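27kDa outer membrane protein (Silicibacter pomeroyi, PDB 3GYK) probably works as a thiol-disulfide oxidoreductase, the crystallised piece being its DsbA-like thioredoxin domain. Local coordinates at residues 40-54 with 158-172. Numbering follows the deposited sequence. Where two conformers were deposited one is given.
Sequences AMAEVQGLVDADPNV and FVEQSQLQDAVDRAR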
loop_
_atom_site.group_PDB
_atom_site.type_symbol
_atom_site.label_atom_id
_atom_site.label_comp_id
_atom_site.label_asym_id
_atom_site.label_seq_id
_atom_site.Cartn_x
_atom_site.Cartn_y
_atom_site.Cartn_z
ATOM N N ALA A 40 5.701 -9.830 -1.889
ATOM C CA ALA A 40 4.432 -9.591 -2.579
ATOM C C ALA A 40 4.566 -8.492 -3.645
ATOM O O ALA A 40 3.776 -8.457 -4.574
ATOM C CB ALA A 40 3.315 -9.212 -1.573
HETATM N N MSE A 41 5.562 -7.614 -3.523
HETATM C CA MSE A 41 5.681 -6.487 -4.481
HETATM C C MSE A 41 5.685 -6.951 -5.934
HETATM O O MSE A 41 4.912 -6.434 -6.746
HETATM C CB MSE A 41 6.931 -5.636 -4.193
HETATM C CG MSE A 41 7.133 -4.571 -5.236
HETATM SE SE MSE A 41 8.825 -3.688 -5.010
HETATM C CE MSE A 41 9.923 -4.872 -6.052
ATOM N N ALA A 42 6.529 -7.933 -6.261
ATOM C CA ALA A 42 6.580 -8.418 -7.634
ATOM C C ALA A 42 5.284 -9.102 -8.101
ATOM O O ALA A 42 4.968 -9.050 -9.302
ATOM C CB ALA A 42 7.793 -9.333 -7.860
ATOM N N GLU A 43 4.557 -9.730 -7.164
ATOM C CA GLU A 43 3.279 -10.397 -7.445
ATOM C C GLU A 43 2.198 -9.374 -7.778
ATOM O O GLU A 43 1.472 -9.539 -8.773
ATOM C CB GLU A 43 2.830 -11.245 -6.243
ATOM C CG GLU A 43 3.924 -12.223 -5.776
ATOM C CD GLU A 43 4.480 -13.097 -6.897
ATOM O OE1 GLU A 43 3.705 -13.619 -7.732
ATOM O OE2 GLU A 43 5.716 -13.276 -6.956
ATOM N N VAL A 44 2.142 -8.319 -6.979
ATOM C CA VAL A 44 1.171 -7.222 -7.190
ATOM C C VAL A 44 1.523 -6.451 -8.469
ATOM O O VAL A 44 0.637 -6.207 -9.319
ATOM C CB VAL A 44 1.081 -6.285 -5.977
ATOM C CG1 VAL A 44 0.088 -5.133 -6.234
ATOM C CG2 VAL A 44 0.642 -7.047 -4.718
ATOM N N GLN A 45 2.811 -6.117 -8.668
ATOM C CA GLN A 45 3.217 -5.483 -9.944
ATOM C C GLN A 45 2.856 -6.356 -11.140
ATOM O O GLN A 45 2.397 -5.859 -12.183
ATOM C CB GLN A 45 4.724 -5.208 -9.988
ATOM C CG GLN A 45 5.209 -4.094 -9.085
ATOM C CD GLN A 45 6.730 -3.857 -9.206
ATOM O OE1 GLN A 45 7.479 -4.773 -9.519
ATOM N NE2 GLN A 45 7.179 -2.636 -8.944
ATOM N N GLY A 46 3.070 -7.661 -10.997
ATOM C CA GLY A 46 2.734 -8.612 -12.046
ATOM C C GLY A 46 1.246 -8.607 -12.366
ATOM O O GLY A 46 0.857 -8.557 -13.534
ATOM N N LEU A 47 0.424 -8.656 -11.323
ATOM C CA LEU A 47 -1.027 -8.585 -11.490
ATOM C C LEU A 47 -1.445 -7.343 -12.294
ATOM O O LEU A 47 -2.163 -7.480 -13.274
ATOM C CB LEU A 47 -1.722 -8.578 -10.133
ATOM C CG LEU A 47 -3.239 -8.375 -10.190
ATOM C CD1 LEU A 47 -3.912 -9.635 -10.721
ATOM C CD2 LEU A 47 -3.734 -8.046 -8.786
ATOM N N VAL A 48 -0.977 -6.176 -11.844
ATOM C CA VAL A 48 -1.242 -4.877 -12.479
ATOM C C VAL A 48 -0.776 -4.805 -13.929
ATOM O O VAL A 48 -1.419 -4.146 -14.767
ATOM C CB VAL A 48 -0.593 -3.726 -11.686
ATOM C CG1 VAL A 48 -0.527 -2.472 -12.535
ATOM C CG2 VAL A 48 -1.350 -3.474 -10.383
ATOM N N ASP A 49 0.326 -5.486 -14.247
ATOM C CA ASP A 49 0.824 -5.516 -15.623
ATOM C C ASP A 49 -0.005 -6.429 -16.518
ATOM O O ASP A 49 -0.150 -6.176 -17.709
ATOM C CB ASP A 49 2.280 -5.990 -15.664
ATOM C CG ASP A 49 3.220 -5.013 -15.015
ATOM O OD1 ASP A 49 2.763 -3.904 -14.676
ATOM O OD2 ASP A 49 4.407 -5.347 -14.824
ATOM N N ALA A 50 -0.526 -7.499 -15.929
ATOM C CA ALA A 50 -1.266 -8.513 -16.656
ATOM C C ALA A 50 -2.726 -8.126 -16.859
ATOM O O ALA A 50 -3.332 -8.485 -17.877
ATOM C CB ALA A 50 -1.190 -9.824 -15.892
ATOM N N ASP A 51 -3.273 -7.396 -15.891
ATOM C CA ASP A 51 -4.701 -7.090 -15.840
ATOM C C ASP A 51 -4.916 -5.580 -15.753
ATOM O O ASP A 51 -4.833 -4.999 -14.665
ATOM C CB ASP A 51 -5.354 -7.772 -14.623
ATOM C CG ASP A 51 -6.882 -7.802 -14.723
ATOM O OD1 ASP A 51 -7.468 -6.842 -15.288
ATOM O OD2 ASP A 51 -7.498 -8.800 -14.252
ATOM N N PRO A 52 -5.209 -4.947 -16.905
ATOM C CA PRO A 52 -5.360 -3.499 -16.948
ATOM C C PRO A 52 -6.703 -3.022 -16.391
ATOM O O PRO A 52 -7.011 -1.832 -16.487
ATOM C CB PRO A 52 -5.266 -3.183 -18.447
ATOM C CG PRO A 52 -5.783 -4.391 -19.135
ATOM C CD PRO A 52 -5.371 -5.564 -18.233
ATOM N N ASN A 53 -7.500 -3.937 -15.839
ATOM C CA ASN A 53 -8.815 -3.575 -15.310
ATOM C C ASN A 53 -8.874 -3.770 -13.790
ATOM O O ASN A 53 -9.947 -3.954 -13.206
ATOM C CB ASN A 53 -9.911 -4.370 -16.049
ATOM C CG ASN A 53 -11.282 -3.701 -15.975
ATOM O OD1 ASN A 53 -11.396 -2.485 -15.775
ATOM N ND2 ASN A 53 -12.328 -4.486 -16.210
ATOM N N VAL A 54 -7.702 -3.742 -13.152
ATOM C CA VAL A 54 -7.582 -3.887 -11.681
ATOM C C VAL A 54 -7.189 -2.530 -11.116
ATOM O O VAL A 54 -6.254 -1.870 -11.595
ATOM C CB VAL A 54 -6.523 -4.949 -11.298
ATOM C CG1 VAL A 54 -6.163 -4.869 -9.799
ATOM C CG2 VAL A 54 -7.035 -6.381 -11.628
ATOM N N PHE A 158 0.069 -13.612 2.464
ATOM C CA PHE A 158 0.838 -13.561 1.227
ATOM C C PHE A 158 0.142 -14.406 0.152
ATOM O O PHE A 158 -0.337 -15.500 0.433
ATOM C CB PHE A 158 2.264 -14.089 1.444
ATOM C CG PHE A 158 3.039 -14.222 0.150
ATOM C CD1 PHE A 158 3.579 -13.085 -0.466
ATOM C CD2 PHE A 158 3.202 -15.463 -0.450
ATOM C CE1 PHE A 158 4.274 -13.199 -1.676
ATOM C CE2 PHE A 158 3.904 -15.588 -1.664
ATOM C CZ PHE A 158 4.435 -14.453 -2.269
ATOM N N VAL A 159 0.089 -13.888 -1.075
ATOM C CA VAL A 159 -0.400 -14.647 -2.234
ATOM C C VAL A 159 0.467 -14.370 -3.461
ATOM O O VAL A 159 0.990 -13.255 -3.609
ATOM C CB VAL A 159 -1.892 -14.341 -2.592
ATOM C CG1 VAL A 159 -2.838 -15.257 -1.771
ATOM C CG2 VAL A 159 -2.226 -12.844 -2.402
ATOM N N GLU A 160 0.599 -15.384 -4.319
ATOM C CA GLU A 160 1.271 -15.270 -5.617
ATOM C C GLU A 160 0.423 -14.436 -6.566
ATOM O O GLU A 160 -0.764 -14.205 -6.320
ATOM C CB GLU A 160 1.462 -16.660 -6.247
ATOM C CG GLU A 160 2.437 -17.568 -5.537
ATOM C CD GLU A 160 2.554 -18.912 -6.216
ATOM O OE1 GLU A 160 2.258 -19.005 -7.427
ATOM O OE2 GLU A 160 2.932 -19.882 -5.536
ATOM N N GLN A 161 1.025 -14.015 -7.674
ATOM C CA GLN A 161 0.251 -13.347 -8.725
ATOM C C GLN A 161 -0.897 -14.204 -9.265
ATOM O O GLN A 161 -2.005 -13.697 -9.433
ATOM C CB GLN A 161 1.146 -12.937 -9.875
ATOM C CG GLN A 161 0.369 -12.312 -11.055
ATOM C CD GLN A 161 1.281 -12.046 -12.250
ATOM O OE1 GLN A 161 2.501 -11.965 -12.092
ATOM N NE2 GLN A 161 0.697 -11.927 -13.454
ATOM N N SER A 162 -0.642 -15.475 -9.528
ATOM C CA SER A 162 -1.706 -16.357 -10.033
ATOM C C SER A 162 -2.881 -16.453 -9.049
ATOM O O SER A 162 -4.021 -16.581 -9.455
ATOM C CB SER A 162 -1.173 -17.754 -10.372
ATOM O OG SER A 162 -0.692 -18.355 -9.181
ATOM N N GLN A 163 -2.600 -16.374 -7.743
ATOM C CA GLN A 163 -3.672 -16.439 -6.751
ATOM C C GLN A 163 -4.453 -15.145 -6.676
ATOM O O GLN A 163 -5.688 -15.148 -6.537
ATOM C CB GLN A 163 -3.097 -16.791 -5.371
ATOM C CG GLN A 163 -2.484 -18.179 -5.330
ATOM C CD GLN A 163 -1.842 -18.443 -3.967
ATOM O OE1 GLN A 163 -0.836 -17.812 -3.604
ATOM N NE2 GLN A 163 -2.450 -19.344 -3.192
ATOM N N LEU A 164 -3.742 -14.030 -6.792
ATOM C CA LEU A 164 -4.395 -12.729 -6.909
ATOM C C LEU A 164 -5.289 -12.718 -8.170
ATOM O O LEU A 164 -6.442 -12.285 -8.108
ATOM C CB LEU A 164 -3.358 -11.577 -6.980
ATOM C CG LEU A 164 -2.732 -11.299 -5.596
ATOM C CD1 LEU A 164 -1.470 -10.499 -5.737
ATOM C CD2 LEU A 164 -3.714 -10.567 -4.675
ATOM N N GLN A 165 -4.757 -13.198 -9.292
ATOM C CA GLN A 165 -5.529 -13.197 -10.536
ATOM C C GLN A 165 -6.771 -14.070 -10.411
ATOM O O GLN A 165 -7.845 -13.690 -10.892
ATOM C CB GLN A 165 -4.667 -13.630 -11.732
ATOM C CG GLN A 165 -5.341 -13.475 -13.095
ATOM C CD GLN A 165 -5.520 -12.006 -13.454
ATOM O OE1 GLN A 165 -4.544 -11.322 -13.768
ATOM N NE2 GLN A 165 -6.757 -11.511 -13.379
ATOM N N ASP A 166 -6.636 -15.230 -9.769
ATOM C CA ASP A 166 -7.797 -16.088 -9.553
ATOM C C ASP A 166 -8.866 -15.357 -8.735
ATOM O O ASP A 166 -10.055 -15.456 -9.046
ATOM C CB ASP A 166 -7.408 -17.397 -8.869
ATOM C CG ASP A 166 -8.606 -18.287 -8.610
ATOM O OD1 ASP A 166 -9.304 -18.633 -9.579
ATOM O OD2 ASP A 166 -8.857 -18.633 -7.440
ATOM N N ALA A 167 -8.440 -14.628 -7.702
ATOM C CA ALA A 167 -9.374 -13.898 -6.836
ATOM C C ALA A 167 -10.073 -12.799 -7.636
ATOM O O ALA A 167 -11.294 -12.588 -7.513
ATOM C CB ALA A 167 -8.652 -13.331 -5.606
ATOM N N VAL A 168 -9.294 -12.118 -8.478
ATOM C CA VAL A 168 -9.843 -11.080 -9.340
ATOM C C VAL A 168 -10.861 -11.702 -10.307
ATOM O O VAL A 168 -11.983 -11.182 -10.475
ATOM C CB VAL A 168 -8.722 -10.355 -10.120
ATOM C CG1 VAL A 168 -9.288 -9.542 -11.304
ATOM C CG2 VAL A 168 -7.945 -9.457 -9.171
ATOM N N ASP A 169 -10.475 -12.800 -10.963
ATOM C CA ASP A 169 -11.379 -13.441 -11.936
ATOM C C ASP A 169 -12.686 -13.888 -11.268
ATOM O O ASP A 169 -13.775 -13.758 -11.842
ATOM C CB ASP A 169 -10.709 -14.645 -12.628
ATOM C CG ASP A 169 -9.520 -14.239 -13.518
ATOM O OD1 ASP A 169 -9.365 -13.039 -13.862
ATOM O OD2 ASP A 169 -8.734 -15.142 -13.869
ATOM N N ARG A 170 -12.568 -14.425 -10.058
ATOM C CA ARG A 170 -13.756 -14.903 -9.311
ATOM C C ARG A 170 -14.696 -13.750 -8.970
ATOM O O ARG A 170 -15.916 -13.886 -9.060
ATOM C CB ARG A 170 -13.335 -15.637 -8.026
ATOM C CG ARG A 170 -13.006 -17.074 -8.292
ATOM C CD ARG A 170 -12.397 -17.793 -7.079
ATOM N NE ARG A 170 -11.685 -18.979 -7.556
ATOM C CZ ARG A 170 -12.275 -20.130 -7.890
ATOM N NH1 ARG A 170 -13.596 -20.275 -7.777
ATOM N NH2 ARG A 170 -11.540 -21.147 -8.333
ATOM N N ALA A 171 -14.107 -12.617 -8.596
ATOM C CA ALA A 171 -14.868 -11.417 -8.275
ATOM C C ALA A 171 -15.664 -10.958 -9.480
ATOM O O ALA A 171 -16.835 -10.584 -9.358
ATOM C CB ALA A 171 -13.924 -10.288 -7.755
ATOM N N ARG A 172 -15.048 -11.028 -10.659
ATOM C CA ARG A 172 -15.745 -10.620 -11.880
ATOM C C ARG A 172 -16.870 -11.577 -12.201
ATOM O O ARG A 172 -17.949 -11.147 -12.608
ATOM C CB ARG A 172 -14.785 -10.528 -13.064
ATOM C CG ARG A 172 -13.803 -9.415 -12.893
ATOM C CD ARG A 172 -13.082 -9.088 -14.189
ATOM N NE ARG A 172 -12.165 -7.971 -13.967
ATOM C CZ ARG A 172 -10.846 -8.037 -14.143
ATOM N NH1 ARG A 172 -10.284 -9.150 -14.615
ATOM N NH2 ARG A 172 -10.100 -6.965 -13.916
HETATM O O HOH W 1 4.863 -12.947 -10.585
#
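Asp51, just past the end of helix 40-50, has both carboxylate oxygens taken up, mostly by helix 161-172. Arg172 grips it end-on: NH1 donates to the syn lone pair of Asp51 OD2 (2.8 Å), while NH2 reaches Asp51 OD1 at 3.0 Å. On its anti lone pair Asp51 OD2 also accepts Gln165 NE2 at 2.9 Å, nearly straight at 168°; a bend at chi2 (69°) carries that amide across, and its second N-H goes to Asp169 OD1. Asp51 OD1 closes an Asx turn with Asn53 N. Arg172 is shared: NE forms a salt bridge with Asp23, and NH2 adds a weak hydrogen bond to Asn53 O. An alanine in place of Asp51 removes the acceptors of the end-on grip and the Asx turn, and is likely to let the Gln165 amide and the guanidinium turn more freely. At the other end, Glu43 OE1 takes the first-turn N-H of Gln161 at 2.7 Å, and a water links that oxygen to Gln161 OE1. Between these polar ends Leu47 drops as a knob among Gln161, Leu164, Gln165 and Val168, and extended Gln161 lies over Gly46, where a CB would clash. The helices cross at -47° and pack on strands 24-30 and 147-150, as flanking helices do on one face of a thioredoxin-fold sheet.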